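Local coordinates for protein serine repeat antigen 5 (Plasmodium falciparum, PDB 6X42) that has the fold of a papain-family cysteine protease zymogen but is probably a pseudo-protease with little or no proteolytic activity, in the malaria parasite, at residues 50-53 / 54-57; 58-61 / 62-66; 196-200 / 201-205. All blocks are in the same frame, centred on the assembly; numbering follows the deposited sequence. Where two conformers were deposited one is given.

Interaction 1. Residues 50-53 / 54-57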
loop_
_atom_site.group_PDB
_atom_site.type_symbol
_atom_site.label_atom_id
_atom_site.label_comp_id
_atom_site.label_asym_id
_atom_site.label_seq_id
_atom_site.Cartn_x
_atom_site.Cartn_y
_atom_site.Cartn_z
ATOM N N CYS A 50 -0.929 -14.138 -9.916
ATOM C CA CYS A 50 -1.920 -14.386 -8.884
ATOM C C CYS A 50 -2.432 -13.040 -8.388
ATOM O O CYS A 50 -1.755 -12.016 -8.524
ATOM C CB CYS A 50 -1.359 -15.160 -7.680
ATOM S SG CYS A 50 -0.910 -16.871 -8.026
ATOM N N ASP A 51 -3.633 -13.054 -7.811
ATOM C CA ASP A 51 -4.290 -11.832 -7.317
ATOM C C ASP A 51 -3.920 -11.582 -5.860
ATOM O O ASP A 51 -4.737 -11.680 -4.946
ATOM C CB ASP A 51 -5.792 -11.940 -7.487
ATOM C CG ASP A 51 -6.524 -10.661 -7.126
ATOM O OD1 ASP A 51 -5.873 -9.611 -6.944
ATOM O OD2 ASP A 51 -7.773 -10.706 -7.056
ATOM N N THR A 52 -2.640 -11.238 -5.672
ATOM C CA THR A 52 -2.067 -11.117 -4.338
ATOM C C THR A 52 -1.663 -9.685 -3.997
ATOM O O THR A 52 -0.955 -9.468 -3.006
ATOM C CB THR A 52 -0.884 -12.077 -4.175
ATOM O OG1 THR A 52 -0.041 -11.897 -5.306
ATOM C CG2 THR A 52 -1.345 -13.538 -4.054
ATOM N N SER A 53 -2.143 -8.694 -4.753
ATOM C CA SER A 53 -1.784 -7.311 -4.442
ATOM C C SER A 53 -2.199 -6.909 -3.033
ATOM O O SER A 53 -1.543 -6.059 -2.419
ATOM C CB SER A 53 -2.377 -6.333 -5.453
ATOM O OG SER A 53 -3.794 -6.219 -5.322
ATOM N N TRP A 54 -3.293 -7.475 -2.514
ATOM C CA TRP A 54 -3.710 -7.136 -1.156
ATOM C C TRP A 54 -2.579 -7.402 -0.168
ATOM O O TRP A 54 -2.410 -6.665 0.811
ATOM C CB TRP A 54 -4.979 -7.899 -0.782
ATOM C CG TRP A 54 -4.859 -9.403 -0.736
ATOM C CD1 TRP A 54 -4.823 -10.249 -1.803
ATOM C CD2 TRP A 54 -4.769 -10.213 0.427
ATOM N NE1 TRP A 54 -4.723 -11.548 -1.365
ATOM C CE2 TRP A 54 -4.688 -11.550 -0.001
ATOM C CE3 TRP A 54 -4.764 -9.945 1.799
ATOM C CZ2 TRP A 54 -4.612 -12.618 0.888
ATOM C CZ3 TRP A 54 -4.667 -11.003 2.678
ATOM C CH2 TRP A 54 -4.594 -12.324 2.216
ATOM N N ILE A 55 -1.796 -8.456 -0.410
ATOM C CA ILE A 55 -0.667 -8.799 0.451
ATOM C C ILE A 55 0.498 -7.839 0.227
ATOM O O ILE A 55 1.093 -7.328 1.177
ATOM C CB ILE A 55 -0.221 -10.253 0.218
ATOM C CG1 ILE A 55 -1.373 -11.233 0.349
ATOM C CG2 ILE A 55 0.895 -10.598 1.214
ATOM C CD1 ILE A 55 -0.978 -12.693 0.022
ATOM N N PHE A 56 0.868 -7.605 -1.031
ATOM C CA PHE A 56 2.000 -6.727 -1.318
ATOM C C PHE A 56 1.769 -5.316 -0.799
ATOM O O PHE A 56 2.658 -4.719 -0.183
ATOM C CB PHE A 56 2.324 -6.749 -2.825
ATOM C CG PHE A 56 3.006 -8.034 -3.254
ATOM C CD1 PHE A 56 2.266 -9.122 -3.700
ATOM C CD2 PHE A 56 4.366 -8.180 -3.134
ATOM C CE1 PHE A 56 2.879 -10.320 -4.023
ATOM C CE2 PHE A 56 4.988 -9.372 -3.470
ATOM C CZ PHE A 56 4.232 -10.449 -3.907
ATOM N N ALA A 57 0.579 -4.763 -1.028
ATOM C CA ALA A 57 0.338 -3.390 -0.587
ATOM C C ALA A 57 0.248 -3.297 0.937
ATOM O O ALA A 57 0.725 -2.330 1.555
ATOM C CB ALA A 57 -0.931 -2.858 -1.237
#

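Interaction 2. Residues 58-61 / 62-66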
loop_
_atom_site.group_PDB
_atom_site.type_symbol
_atom_site.label_atom_id
_atom_site.label_comp_id
_atom_site.label_asym_id
_atom_site.label_seq_id
_atom_site.Cartn_x
_atom_site.Cartn_y
_atom_site.Cartn_z
ATOM N N SER A 58 -0.376 -4.292 1.563
ATOM C CA SER A 58 -0.505 -4.278 3.013
ATOM C C SER A 58 0.850 -4.452 3.677
ATOM O O SER A 58 1.171 -3.759 4.651
ATOM C CB SER A 58 -1.466 -5.371 3.476
ATOM O OG SER A 58 -2.801 -5.143 3.068
ATOM N N LYS A 59 1.663 -5.376 3.168
ATOM C CA LYS A 59 2.966 -5.606 3.781
ATOM C C LYS A 59 3.895 -4.419 3.555
ATOM O O LYS A 59 4.710 -4.085 4.429
ATOM C CB LYS A 59 3.589 -6.925 3.307
ATOM C CG LYS A 59 4.400 -6.835 2.028
ATOM C CD LYS A 59 4.856 -8.216 1.523
ATOM C CE LYS A 59 5.814 -8.106 0.370
ATOM N NZ LYS A 59 7.200 -7.831 0.831
ATOM N N TYR A 60 3.796 -3.769 2.389
ATOM C CA TYR A 60 4.627 -2.595 2.142
ATOM C C TYR A 60 4.296 -1.474 3.123
ATOM O O TYR A 60 5.184 -0.771 3.594
ATOM C CB TYR A 60 4.475 -2.117 0.709
ATOM C CG TYR A 60 5.253 -0.864 0.396
ATOM C CD1 TYR A 60 6.620 -0.905 0.097
ATOM C CD2 TYR A 60 4.637 0.379 0.446
ATOM C CE1 TYR A 60 7.325 0.250 -0.212
ATOM C CE2 TYR A 60 5.325 1.531 0.145
ATOM C CZ TYR A 60 6.667 1.475 -0.179
ATOM O OH TYR A 60 7.307 2.656 -0.498
ATOM N N HIS A 61 3.014 -1.305 3.447
ATOM C CA HIS A 61 2.614 -0.319 4.447
ATOM C C HIS A 61 3.273 -0.607 5.797
ATOM O O HIS A 61 3.768 0.314 6.449
ATOM C CB HIS A 61 1.084 -0.281 4.500
ATOM C CG HIS A 61 0.500 0.757 5.415
ATOM N ND1 HIS A 61 0.795 2.099 5.338
ATOM C CD2 HIS A 61 -0.425 0.641 6.395
ATOM C CE1 HIS A 61 0.102 2.751 6.262
ATOM N NE2 HIS A 61 -0.670 1.894 6.898
ATOM N N LEU A 62 3.332 -1.877 6.213
ATOM C CA LEU A 62 4.074 -2.219 7.424
ATOM C C LEU A 62 5.575 -1.997 7.252
ATOM O O LEU A 62 6.250 -1.570 8.201
ATOM C CB LEU A 62 3.798 -3.659 7.846
ATOM C CG LEU A 62 2.448 -3.991 8.443
ATOM C CD1 LEU A 62 2.444 -5.448 8.906
ATOM C CD2 LEU A 62 2.142 -3.060 9.621
ATOM N N GLU A 63 6.123 -2.299 6.067
ATOM C CA GLU A 63 7.550 -2.052 5.817
ATOM C C GLU A 63 7.890 -0.558 5.933
ATOM O O GLU A 63 8.932 -0.197 6.497
ATOM C CB GLU A 63 7.977 -2.608 4.451
ATOM C CG GLU A 63 7.929 -4.144 4.409
ATOM C CD GLU A 63 7.829 -4.738 3.004
ATOM O OE1 GLU A 63 7.790 -3.961 2.013
ATOM O OE2 GLU A 63 7.795 -5.994 2.892
ATOM N N THR A 64 7.025 0.337 5.431
ATOM C CA THR A 64 7.343 1.763 5.564
ATOM C C THR A 64 7.175 2.224 7.003
ATOM O O THR A 64 7.945 3.064 7.473
ATOM C CB THR A 64 6.577 2.665 4.578
ATOM O OG1 THR A 64 5.172 2.729 4.879
ATOM C CG2 THR A 64 6.748 2.202 3.132
ATOM N N ILE A 65 6.169 1.694 7.712
ATOM C CA ILE A 65 6.027 2.021 9.124
ATOM C C ILE A 65 7.285 1.609 9.877
ATOM O O ILE A 65 7.796 2.366 10.715
ATOM C CB ILE A 65 4.760 1.370 9.712
ATOM C CG1 ILE A 65 3.499 2.067 9.189
ATOM C CG2 ILE A 65 4.826 1.375 11.230
ATOM C CD1 ILE A 65 2.202 1.313 9.418
ATOM N N ARG A 66 7.810 0.408 9.589
ATOM C CA ARG A 66 9.056 -0.041 10.215
ATOM C C ARG A 66 10.217 0.888 9.875
ATOM O O ARG A 66 11.010 1.244 10.754
ATOM C CB ARG A 66 9.338 -1.487 9.815
ATOM C CG ARG A 66 8.451 -2.497 10.565
ATOM C CD ARG A 66 8.675 -3.941 10.120
ATOM N NE ARG A 66 10.082 -4.308 10.251
ATOM C CZ ARG A 66 10.663 -4.672 11.392
ATOM N NH1 ARG A 66 9.950 -4.760 12.507
ATOM N NH2 ARG A 66 11.959 -4.937 11.420
#

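Interaction 3. Residues 196-200 / 201-205. With CA (calcium ion), chain B.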
loop_
_atom_site.group_PDB
_atom_site.type_symbol
_atom_site.label_atom_id
_atom_site.label_comp_id
_atom_site.label_asym_id
_atom_site.label_seq_id
_atom_site.Cartn_x
_atom_site.Cartn_y
_atom_site.Cartn_z
ATOM N N GLU A 196 -8.020 -2.426 -14.240
ATOM C CA GLU A 196 -8.202 -2.075 -15.644
ATOM C C GLU A 196 -7.693 -0.671 -15.942
ATOM O O GLU A 196 -7.213 -0.404 -17.048
ATOM C CB GLU A 196 -9.679 -2.194 -16.051
ATOM C CG GLU A 196 -10.571 -1.061 -15.549
ATOM C CD GLU A 196 -12.015 -1.119 -16.032
ATOM O OE1 GLU A 196 -12.537 -2.240 -16.262
ATOM O OE2 GLU A 196 -12.653 -0.042 -16.105
ATOM N N ASN A 197 -7.808 0.236 -14.972
ATOM C CA ASN A 197 -7.558 1.641 -15.222
ATOM C C ASN A 197 -6.098 1.940 -15.491
ATOM O O ASN A 197 -5.805 2.994 -16.067
ATOM C CB ASN A 197 -8.069 2.502 -14.073
ATOM C CG ASN A 197 -9.582 2.527 -14.020
ATOM O OD1 ASN A 197 -10.232 2.309 -15.041
ATOM N ND2 ASN A 197 -10.150 2.775 -12.862
ATOM N N VAL A 198 -5.182 1.043 -15.114
ATOM C CA VAL A 198 -3.749 1.229 -15.362
ATOM C C VAL A 198 -3.236 0.339 -16.478
ATOM O O VAL A 198 -2.017 0.251 -16.685
ATOM C CB VAL A 198 -2.907 1.089 -14.076
ATOM C CG1 VAL A 198 -3.414 2.024 -12.990
ATOM C CG2 VAL A 198 -2.881 -0.343 -13.563
ATOM N N MET A 199 -4.140 -0.268 -17.255
ATOM C CA MET A 199 -3.789 -1.199 -18.318
ATOM C C MET A 199 -3.531 -0.528 -19.660
ATOM O O MET A 199 -3.078 -1.207 -20.593
ATOM C CB MET A 199 -4.920 -2.207 -18.514
ATOM C CG MET A 199 -5.123 -3.137 -17.360
ATOM S SD MET A 199 -3.725 -4.209 -17.062
ATOM C CE MET A 199 -4.468 -5.312 -15.851
ATOM N N GLY A 200 -3.829 0.764 -19.790
ATOM C CA GLY A 200 -3.617 1.432 -21.064
ATOM C C GLY A 200 -2.149 1.454 -21.446
ATOM O O GLY A 200 -1.247 1.495 -20.603
ATOM N N TYR A 201 -1.909 1.442 -22.754
ATOM C CA TYR A 201 -0.552 1.556 -23.274
ATOM C C TYR A 201 0.183 2.759 -22.674
ATOM O O TYR A 201 1.397 2.719 -22.441
ATOM C CB TYR A 201 -0.661 1.712 -24.794
ATOM C CG TYR A 201 0.644 2.033 -25.467
ATOM C CD1 TYR A 201 1.583 1.048 -25.705
ATOM C CD2 TYR A 201 0.940 3.330 -25.853
ATOM C CE1 TYR A 201 2.795 1.349 -26.315
ATOM C CE2 TYR A 201 2.133 3.638 -26.472
ATOM C CZ TYR A 201 3.058 2.649 -26.691
ATOM O OH TYR A 201 4.251 2.971 -27.304
ATOM N N GLU A 202 -0.541 3.843 -22.425
ATOM C CA GLU A 202 0.035 5.097 -21.974
ATOM C C GLU A 202 0.614 5.018 -20.560
ATOM O O GLU A 202 1.366 5.916 -20.168
ATOM C CB GLU A 202 -1.092 6.133 -22.042
ATOM C CG GLU A 202 -1.541 6.530 -23.454
ATOM C CD GLU A 202 -2.637 5.598 -24.036
ATOM O OE1 GLU A 202 -3.160 4.734 -23.265
ATOM O OE2 GLU A 202 -3.048 5.803 -25.215
ATOM N N PHE A 203 0.299 3.978 -19.789
ATOM C CA PHE A 203 0.823 3.883 -18.430
ATOM C C PHE A 203 2.289 3.498 -18.396
ATOM O O PHE A 203 2.896 3.553 -17.323
ATOM C CB PHE A 203 -0.034 2.944 -17.573
ATOM C CG PHE A 203 -1.100 3.661 -16.812
ATOM C CD1 PHE A 203 -0.936 3.956 -15.467
ATOM C CD2 PHE A 203 -2.265 4.084 -17.445
ATOM C CE1 PHE A 203 -1.907 4.629 -14.773
ATOM C CE2 PHE A 203 -3.221 4.787 -16.752
ATOM C CZ PHE A 203 -3.046 5.050 -15.424
ATOM N N SER A 204 2.889 3.133 -19.527
ATOM C CA SER A 204 4.343 3.042 -19.592
ATOM C C SER A 204 4.864 4.450 -19.834
ATOM O O SER A 204 4.365 5.155 -20.710
ATOM C CB SER A 204 4.789 2.115 -20.726
ATOM O OG SER A 204 4.204 0.830 -20.623
ATOM N N GLY A 205 5.863 4.865 -19.084
ATOM C CA GLY A 205 6.412 6.194 -19.259
ATOM C C GLY A 205 6.200 7.060 -18.037
ATOM O O GLY A 205 5.704 6.617 -17.006
HETATM CA CA CA B . -12.477 2.250 -15.816
HETATM O O HOH W 1 -12.106 4.653 -15.705
#

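Interaction 1. Residues 50-53 / 54-57
Thr52 and Ser53 start the long central helix 53-68 of the papain fold, and Ser53 stands where active relatives carry their nucleophilic cysteine. Thr52 holds the N-cap position, yet its side chain makes no capping bond; its carbonyl takes up the first helical amides. Thr52 O accepts from Phe56 N at 3.3 Å, in the carbonyl plane, and from Ile55 N at 2.9 Å, a donor that stands above that plane. One residue on, Ala57 N reaches Ser53 O at 2.8 Å with an almost straight N-H...O angle (174°). Thr52 OG1 runs alongside the Phe56 side chain, 3.6 Å from CE1, and is hydrogen-bonded to Tyr120 OH. Trp54 has CG lodged between its own N and carbonyl carbon (chi1 63°), which carries the indole back along the chain, where Asp51 O meets its edge 3.5 Å from CD1. Ile55 CG1 covers the centre of one indole face. Ser53 OG, similarly turned (chi1 70°), accepts a hydrogen bond from Ala220 N. The helix start is thus built from backbone carbonyls, while both hydroxyls are spent on more distant partners; for Ser53 this ties the nucleophile position to strand 219-230.

Interaction 2. Residues 58-61 / 62-66
Two flat groups, the rings of Tyr60 and His61, each receive a methyl from one turn further along the same helix. Thr64 CG2 lies over one face of Tyr60, 3.6 Å from the ring centroid and displaced toward the rim on the CE2-CZ side, a CH-pi contact. Ile65 CD1 does the same for the imidazole, 4.0 Å from the His61 centroid. Both rings have CG opposite the backbone N (chi1 -176° for His61), which sets each ring beside its own carbonyl carbon, where the methyl from four residues on can cover it. The Glu63 carboxylate, its plane nearly perpendicular to the phenol, brings OE1 to 3.8 Å from Tyr60 CD1. Its OE2 uses the syn lone pair to take Lys59 NZ at 2.8 Å in a salt bridge; NZ also forms a salt bridge with Glu45 and a hydrogen bond with Ile76 O, while OE2 accepts from Ile76 N, so each end of this buried pair has partners beyond the other. Around the helix, Leu62 packs on Phe102 and Ile106 of helix 99-109, and Tyr60 on Val224 of strand 219-230. His61 NE2 accepts from Phe277 N of strand 273-280 and ND1 is hydrogen-bonded to Ser188 OG, with Ile65 on Val279 nearby.

Interaction 3. Residues 196-200 / 201-205
Phe203 folds its ring back over Val198, so that Val198 CA sits almost exactly on the ring normal, 3.6 Å from the centroid, in a CH-pi contact with the backbone carbon. The valine side chain extends the same coverage: CB stays over that face, and CG1, placed opposite the carbonyl carbon and next to the backbone N, meets CE1 of Phe203 at 3.5 Å. Phe203 reaches this place through a first torsion of -93°, some way off the staggered -60°, which lays the ring over Val198 CA. Further along the ring, CE2 comes within 3.2 Å of Asn197 O. The backbone draws the same residues together, since Phe203 N donates to Gly200 O at 3.0 Å from above the carbonyl plane, an i to i+3 bond of the 3-10 turn 201-203. Phe256 meets the Phe203 ring edge-to-face, and Val198 also packs on Trp246 and Phe270.

At the start of the loop the side chains turn to a calcium ion. Glu196 has CG between its N and carbonyl carbon (chi1 75°) and an extended chain beyond, which delivers OE2 to the metal at 2.3 Å while OE1 stays away, so the carboxylate binds through one oxygen. Asn197, with chi1 -70°, brings OD1 in at 2.4 Å; its ND2 is hydrogen-bonded to another group. A water at 2.4 Å from the calcium and Asp214 OD2 are further ligands. Adjacent acid and amide side chains from one short 3-10 turn, joined by an aspartate from a later loop, make an oxygen-lined calcium site at the protein surface, here in the loop joining strands 189-193 and 208-209 of the papain-like fold.

From the N-terminal side, the chain first meets interaction 1, where a loop held by the Cys50-Cys93 disulfide turns into helix 53-68. Interaction 2 follows without a break on the same helix, the two centres about 13 Å apart, so together they describe one rod, from the nucleophile position to near its far end. Interaction 3 comes much later, in the loop between strands 189-193 and 208-209, its centre about 19 Å from that of interaction 1 and 26 Å from that of interaction 2. All three are local and lie in series, none nesting or crossing. Strands 189-193 and 219-230, which lie against the helix, flank the chain region that carries the calcium-binding loop.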